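Local atomic coordinates of phospholipase C-beta (PLC-beta) (Sepia officinalis, PDB entry 3QR0), a protein that is a phospholipase C of the beta class, a multidomain protein with a calcium ion bound in its TIM-barrel domain. Residues A[536-547]-A[566-577]. Residues are numbered along the deposited sequence; the frame is centred on the assembly and turned at random.
Sequences DRHYEMSSMVET and KQITRIYPKGTR. With GOL (glycerol), chain I.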
loop_
_atom_site.group_PDB
_atom_site.type_symbol
_atom_site.label_atom_id
_atom_site.label_comp_id
_atom_site.label_asym_id
_atom_site.label_seq_id
_atom_site.Cartn_x
_atom_site.Cartn_y
_atom_site.Cartn_z
ATOM N N ASP A 536 -0.083 -26.708 24.415
ATOM C CA ASP A 536 1.208 -26.503 23.757
ATOM C C ASP A 536 1.161 -26.875 22.266
ATOM O O ASP A 536 2.157 -27.326 21.705
ATOM C CB ASP A 536 2.285 -27.323 24.493
ATOM C CG ASP A 536 3.698 -26.773 24.304
ATOM O OD1 ASP A 536 3.864 -25.618 23.861
ATOM O OD2 ASP A 536 4.652 -27.513 24.616
ATOM N N ARG A 537 -0.002 -26.686 21.639
ATOM C CA ARG A 537 -0.195 -27.000 20.220
ATOM C C ARG A 537 -0.086 -25.725 19.390
ATOM O O ARG A 537 -1.021 -24.920 19.341
ATOM C CB ARG A 537 -1.555 -27.660 19.992
ATOM C CG ARG A 537 -1.717 -29.002 20.673
ATOM C CD ARG A 537 -3.144 -29.519 20.562
ATOM N NE ARG A 537 -3.436 -30.529 21.574
ATOM C CZ ARG A 537 -4.649 -31.018 21.836
ATOM N NH1 ARG A 537 -5.717 -30.599 21.160
ATOM N NH2 ARG A 537 -4.800 -31.932 22.786
ATOM N N HIS A 538 1.052 -25.554 18.723
ATOM C CA HIS A 538 1.356 -24.318 17.997
ATOM C C HIS A 538 0.532 -24.174 16.710
ATOM O O HIS A 538 0.464 -23.089 16.132
ATOM C CB HIS A 538 2.844 -24.262 17.641
ATOM C CG HIS A 538 3.762 -24.163 18.823
ATOM N ND1 HIS A 538 4.824 -23.285 18.864
ATOM C CD2 HIS A 538 3.794 -24.841 19.994
ATOM C CE1 HIS A 538 5.473 -23.429 20.006
ATOM N NE2 HIS A 538 4.867 -24.368 20.711
ATOM N N TYR A 539 -0.073 -25.274 16.271
ATOM C CA TYR A 539 -0.861 -25.327 15.033
ATOM C C TYR A 539 -2.357 -25.138 15.307
ATOM O O TYR A 539 -3.169 -25.133 14.377
ATOM C CB TYR A 539 -0.625 -26.660 14.321
ATOM C CG TYR A 539 -0.852 -27.849 15.219
ATOM C CD1 TYR A 539 -2.126 -28.362 15.404
ATOM C CD2 TYR A 539 0.205 -28.445 15.903
ATOM C CE1 TYR A 539 -2.351 -29.437 16.232
ATOM C CE2 TYR A 539 -0.013 -29.524 16.743
ATOM C CZ TYR A 539 -1.301 -30.015 16.895
ATOM O OH TYR A 539 -1.551 -31.083 17.716
ATOM N N GLU A 540 -2.730 -25.001 16.576
ATOM C CA GLU A 540 -4.086 -24.598 16.908
ATOM C C GLU A 540 -4.132 -23.081 16.963
ATOM O O GLU A 540 -3.211 -22.435 17.465
ATOM C CB GLU A 540 -4.558 -25.222 18.217
ATOM C CG GLU A 540 -4.825 -26.718 18.092
ATOM C CD GLU A 540 -5.569 -27.298 19.277
ATOM O OE1 GLU A 540 -5.672 -26.627 20.328
ATOM O OE2 GLU A 540 -6.043 -28.446 19.159
ATOM N N MET A 541 -5.187 -22.512 16.395
ATOM C CA MET A 541 -5.352 -21.063 16.371
ATOM C C MET A 541 -6.807 -20.734 16.619
ATOM O O MET A 541 -7.669 -21.618 16.603
ATOM C CB MET A 541 -4.872 -20.478 15.034
ATOM C CG MET A 541 -5.614 -20.958 13.785
ATOM S SD MET A 541 -7.153 -20.062 13.442
ATOM C CE MET A 541 -6.528 -18.446 12.994
ATOM N N SER A 542 -7.074 -19.466 16.877
ATOM C CA SER A 542 -8.433 -19.022 17.065
ATOM C C SER A 542 -8.704 -17.799 16.214
ATOM O O SER A 542 -7.838 -16.939 16.030
ATOM C CB SER A 542 -8.720 -18.764 18.544
ATOM O OG SER A 542 -8.944 -20.001 19.222
ATOM N N SER A 543 -9.906 -17.767 15.654
ATOM C CA SER A 543 -10.375 -16.642 14.867
ATOM C C SER A 543 -11.442 -15.980 15.719
ATOM O O SER A 543 -12.489 -16.569 15.963
ATOM C CB SER A 543 -10.941 -17.126 13.529
ATOM O OG SER A 543 -11.263 -16.034 12.677
ATOM N N MET A 544 -11.146 -14.776 16.205
ATOM C CA MET A 544 -12.008 -14.078 17.146
ATOM C C MET A 544 -12.692 -12.881 16.504
ATOM O O MET A 544 -12.033 -12.033 15.891
ATOM C CB MET A 544 -11.180 -13.558 18.317
ATOM C CG MET A 544 -10.358 -14.593 19.038
ATOM S SD MET A 544 -9.577 -13.848 20.485
ATOM C CE MET A 544 -8.582 -15.220 21.079
ATOM N N VAL A 545 -14.004 -12.777 16.683
ATOM C CA VAL A 545 -14.702 -11.538 16.361
ATOM C C VAL A 545 -14.113 -10.447 17.259
ATOM O O VAL A 545 -13.607 -10.745 18.338
ATOM C CB VAL A 545 -16.232 -11.675 16.540
ATOM C CG1 VAL A 545 -16.621 -11.787 18.027
ATOM C CG2 VAL A 545 -16.953 -10.510 15.865
ATOM N N GLU A 546 -14.128 -9.195 16.809
ATOM C CA GLU A 546 -13.478 -8.130 17.565
ATOM C C GLU A 546 -13.985 -8.056 19.004
ATOM O O GLU A 546 -13.210 -7.789 19.906
ATOM C CB GLU A 546 -13.609 -6.767 16.868
ATOM C CG GLU A 546 -14.987 -6.153 16.870
ATOM C CD GLU A 546 -15.023 -4.813 16.143
ATOM O OE1 GLU A 546 -15.404 -4.793 14.958
ATOM O OE2 GLU A 546 -14.664 -3.780 16.751
ATOM N N THR A 547 -15.273 -8.317 19.213
ATOM C CA THR A 547 -15.860 -8.313 20.553
ATOM C C THR A 547 -15.169 -9.318 21.485
ATOM O O THR A 547 -14.899 -9.000 22.641
ATOM C CB THR A 547 -17.371 -8.617 20.500
ATOM O OG1 THR A 547 -17.991 -7.770 19.525
ATOM C CG2 THR A 547 -18.023 -8.384 21.858
ATOM N N LYS A 566 3.652 -17.902 20.105
ATOM C CA LYS A 566 3.704 -19.268 19.594
ATOM C C LYS A 566 2.525 -19.625 18.694
ATOM O O LYS A 566 2.684 -20.413 17.764
ATOM C CB LYS A 566 3.781 -20.247 20.762
ATOM C CG LYS A 566 5.063 -20.127 21.559
ATOM C CD LYS A 566 5.087 -21.103 22.732
ATOM C CE LYS A 566 6.490 -21.256 23.294
ATOM N NZ LYS A 566 6.545 -22.277 24.379
ATOM N N GLN A 567 1.355 -19.052 18.972
ATOM C CA GLN A 567 0.135 -19.366 18.233
ATOM C C GLN A 567 -0.407 -18.141 17.514
ATOM O O GLN A 567 -0.013 -17.013 17.793
ATOM C CB GLN A 567 -0.922 -19.955 19.169
ATOM C CG GLN A 567 -0.532 -21.331 19.702
ATOM C CD GLN A 567 -1.528 -21.889 20.688
ATOM O OE1 GLN A 567 -1.254 -21.956 21.884
ATOM N NE2 GLN A 567 -2.697 -22.294 20.195
ATOM N N ILE A 568 -1.320 -18.385 16.583
ATOM C CA ILE A 568 -1.869 -17.331 15.742
ATOM C C ILE A 568 -3.269 -16.923 16.191
ATOM O O ILE A 568 -4.097 -17.779 16.511
ATOM C CB ILE A 568 -1.917 -17.789 14.269
ATOM C CG1 ILE A 568 -0.490 -17.873 13.718
ATOM C CG2 ILE A 568 -2.770 -16.833 13.432
ATOM C CD1 ILE A 568 -0.377 -18.555 12.389
ATOM N N THR A 569 -3.518 -15.612 16.203
ATOM C CA THR A 569 -4.857 -15.065 16.370
ATOM C C THR A 569 -5.271 -14.348 15.095
ATOM O O THR A 569 -4.513 -13.543 14.541
ATOM C CB THR A 569 -4.939 -14.039 17.521
ATOM O OG1 THR A 569 -4.326 -14.573 18.689
ATOM C CG2 THR A 569 -6.403 -13.695 17.848
ATOM N N ARG A 570 -6.475 -14.654 14.632
ATOM C CA ARG A 570 -7.123 -13.871 13.592
ATOM C C ARG A 570 -8.232 -13.048 14.239
ATOM O O ARG A 570 -8.935 -13.533 15.119
ATOM C CB ARG A 570 -7.692 -14.788 12.507
ATOM C CG ARG A 570 -8.443 -14.065 11.396
ATOM C CD ARG A 570 -8.739 -15.006 10.229
ATOM N NE ARG A 570 -9.456 -14.311 9.161
ATOM C CZ ARG A 570 -10.776 -14.124 9.118
ATOM N NH1 ARG A 570 -11.571 -14.591 10.075
ATOM N NH2 ARG A 570 -11.310 -13.464 8.091
ATOM N N ILE A 571 -8.385 -11.809 13.790
ATOM C CA ILE A 571 -9.424 -10.910 14.290
ATOM C C ILE A 571 -10.289 -10.513 13.107
ATOM O O ILE A 571 -9.775 -10.354 12.001
ATOM C CB ILE A 571 -8.815 -9.630 14.901
ATOM C CG1 ILE A 571 -7.655 -9.967 15.845
ATOM C CG2 ILE A 571 -9.899 -8.797 15.604
ATOM C CD1 ILE A 571 -8.076 -10.522 17.190
ATOM N N TYR A 572 -11.596 -10.369 13.314
ATOM C CA TYR A 572 -12.463 -9.862 12.248
ATOM C C TYR A 572 -13.578 -8.969 12.796
ATOM O O TYR A 572 -13.969 -9.106 13.961
ATOM C CB TYR A 572 -13.019 -11.014 11.397
ATOM C CG TYR A 572 -13.873 -11.993 12.149
ATOM C CD1 TYR A 572 -15.252 -11.832 12.205
ATOM C CD2 TYR A 572 -13.309 -13.093 12.798
ATOM C CE1 TYR A 572 -16.050 -12.723 12.892
ATOM C CE2 TYR A 572 -14.106 -14.000 13.491
ATOM C CZ TYR A 572 -15.477 -13.807 13.533
ATOM O OH TYR A 572 -16.297 -14.687 14.210
ATOM N N PRO A 573 -14.080 -8.036 11.962
ATOM C CA PRO A 573 -15.047 -7.061 12.464
ATOM C C PRO A 573 -16.390 -7.667 12.872
ATOM O O PRO A 573 -16.848 -8.638 12.277
ATOM C CB PRO A 573 -15.222 -6.079 11.290
ATOM C CG PRO A 573 -14.686 -6.775 10.097
ATOM C CD PRO A 573 -13.648 -7.734 10.589
ATOM N N LYS A 574 -16.994 -7.087 13.903
ATOM C CA LYS A 574 -18.317 -7.496 14.374
ATOM C C LYS A 574 -19.414 -7.246 13.335
ATOM O O LYS A 574 -19.285 -6.379 12.466
ATOM C CB LYS A 574 -18.667 -6.768 15.680
ATOM C CG LYS A 574 -18.727 -5.244 15.566
ATOM C CD LYS A 574 -18.904 -4.570 16.928
ATOM C CE LYS A 574 -18.606 -3.079 16.835
ATOM N NZ LYS A 574 -18.817 -2.370 18.129
ATOM N N GLY A 575 -20.503 -7.994 13.459
ATOM C CA GLY A 575 -21.612 -7.936 12.517
ATOM C C GLY A 575 -22.358 -6.611 12.428
ATOM O O GLY A 575 -23.023 -6.350 11.417
ATOM N N THR A 576 -22.262 -5.777 13.463
ATOM C CA THR A 576 -22.943 -4.477 13.468
ATOM C C THR A 576 -22.322 -3.463 12.505
ATOM O O THR A 576 -22.958 -2.457 12.176
ATOM C CB THR A 576 -22.989 -3.839 14.882
ATOM O OG1 THR A 576 -21.674 -3.835 15.453
ATOM C CG2 THR A 576 -23.934 -4.604 15.789
ATOM N N ARG A 577 -21.089 -3.709 12.057
ATOM C CA ARG A 577 -20.449 -2.851 11.055
ATOM C C ARG A 577 -20.965 -3.201 9.662
ATOM O O ARG A 577 -20.203 -3.596 8.780
ATOM C CB ARG A 577 -18.927 -3.003 11.104
ATOM C CG ARG A 577 -18.288 -2.560 12.406
ATOM C CD ARG A 577 -16.793 -2.844 12.390
ATOM N NE ARG A 577 -16.134 -2.449 13.632
ATOM C CZ ARG A 577 -15.741 -1.212 13.933
ATOM N NH1 ARG A 577 -15.932 -0.199 13.089
ATOM N NH2 ARG A 577 -15.152 -0.985 15.099
HETATM C C1 GOL I . -15.519 -17.113 16.712
HETATM O O1 GOL I . -15.101 -16.605 15.465
HETATM C C2 GOL I . -16.194 -16.014 17.530
HETATM O O2 GOL I . -15.257 -15.038 17.940
HETATM C C3 GOL I . -16.851 -16.622 18.764
HETATM O O3 GOL I . -17.969 -15.838 19.104
HETATM O O HOH W 1 6.183 -24.744 23.080
HETATM O O HOH W 2 -2.108 -24.860 22.426
HETATM O O HOH W 3 -1.478 -21.226 15.912
HETATM O O HOH W 4 5.014 -21.302 16.647
HETATM O O HOH W 5 -4.723 -24.538 21.714
HETATM O O HOH W 6 -16.064 -2.965 18.937
#
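Strands 540-545 and 569-572 lie side by side and parallel, bonded through alternate residues: Arg570 N reaches Ser542 O at 3.0 Å, and Met544 N answers to Arg570 O at 2.8 Å. With an almost wholly helical link between them they form a beta-alpha-beta crossover, the repeating unit of a TIM barrel, here in the Y half of the phospholipase C barrel. The two faces of the pair are shaped differently. On one, Met544 sets its sulfur against the methyl of Thr569, and Ile571 is the next side chain on this face; Phe560 and Ala549 of the crossover helices cover this side. On the other, which faces the calcium site, chi1 of 62° sets Tyr572 CG between the backbone N and the carbonyl carbon, and the ring forms a flat platform. Val545 rests on it, CA 3.8 Å from the Tyr572 ring centroid in a CH-pi contact over the middle of the face, while O1 of a glycerol, probably from the crystallisation liquor, lies at the ring edge and accepts from Tyr572 OH. Beside them Arg570 stretches out past the hydroxyl of Ser543, and its NH2 makes a salt bridge with Glu368, a calcium ligand, consistent with a second-shell role at the metal site. Before the strands, Lys566 puts CB over one face of the His538 ring, a CH-pi contact, and its chain runs on past CE1; Gln567 fills the bend of the 537-540 turn, NE2 donating to Glu540 O at 2.8 Å from above the carbonyl plane. Beyond the strands, Glu546 extends into the curl of 573-577. There Arg577 grips it side-on, guanidinium and carboxylate only 7° from coplanar, with NE on the syn lone pair of Glu546 OE1 at 2.8 Å and NH2 on that of OE2; on the anti side of Glu546 OE1, Lys574 N adds a second bond at 3.0 Å.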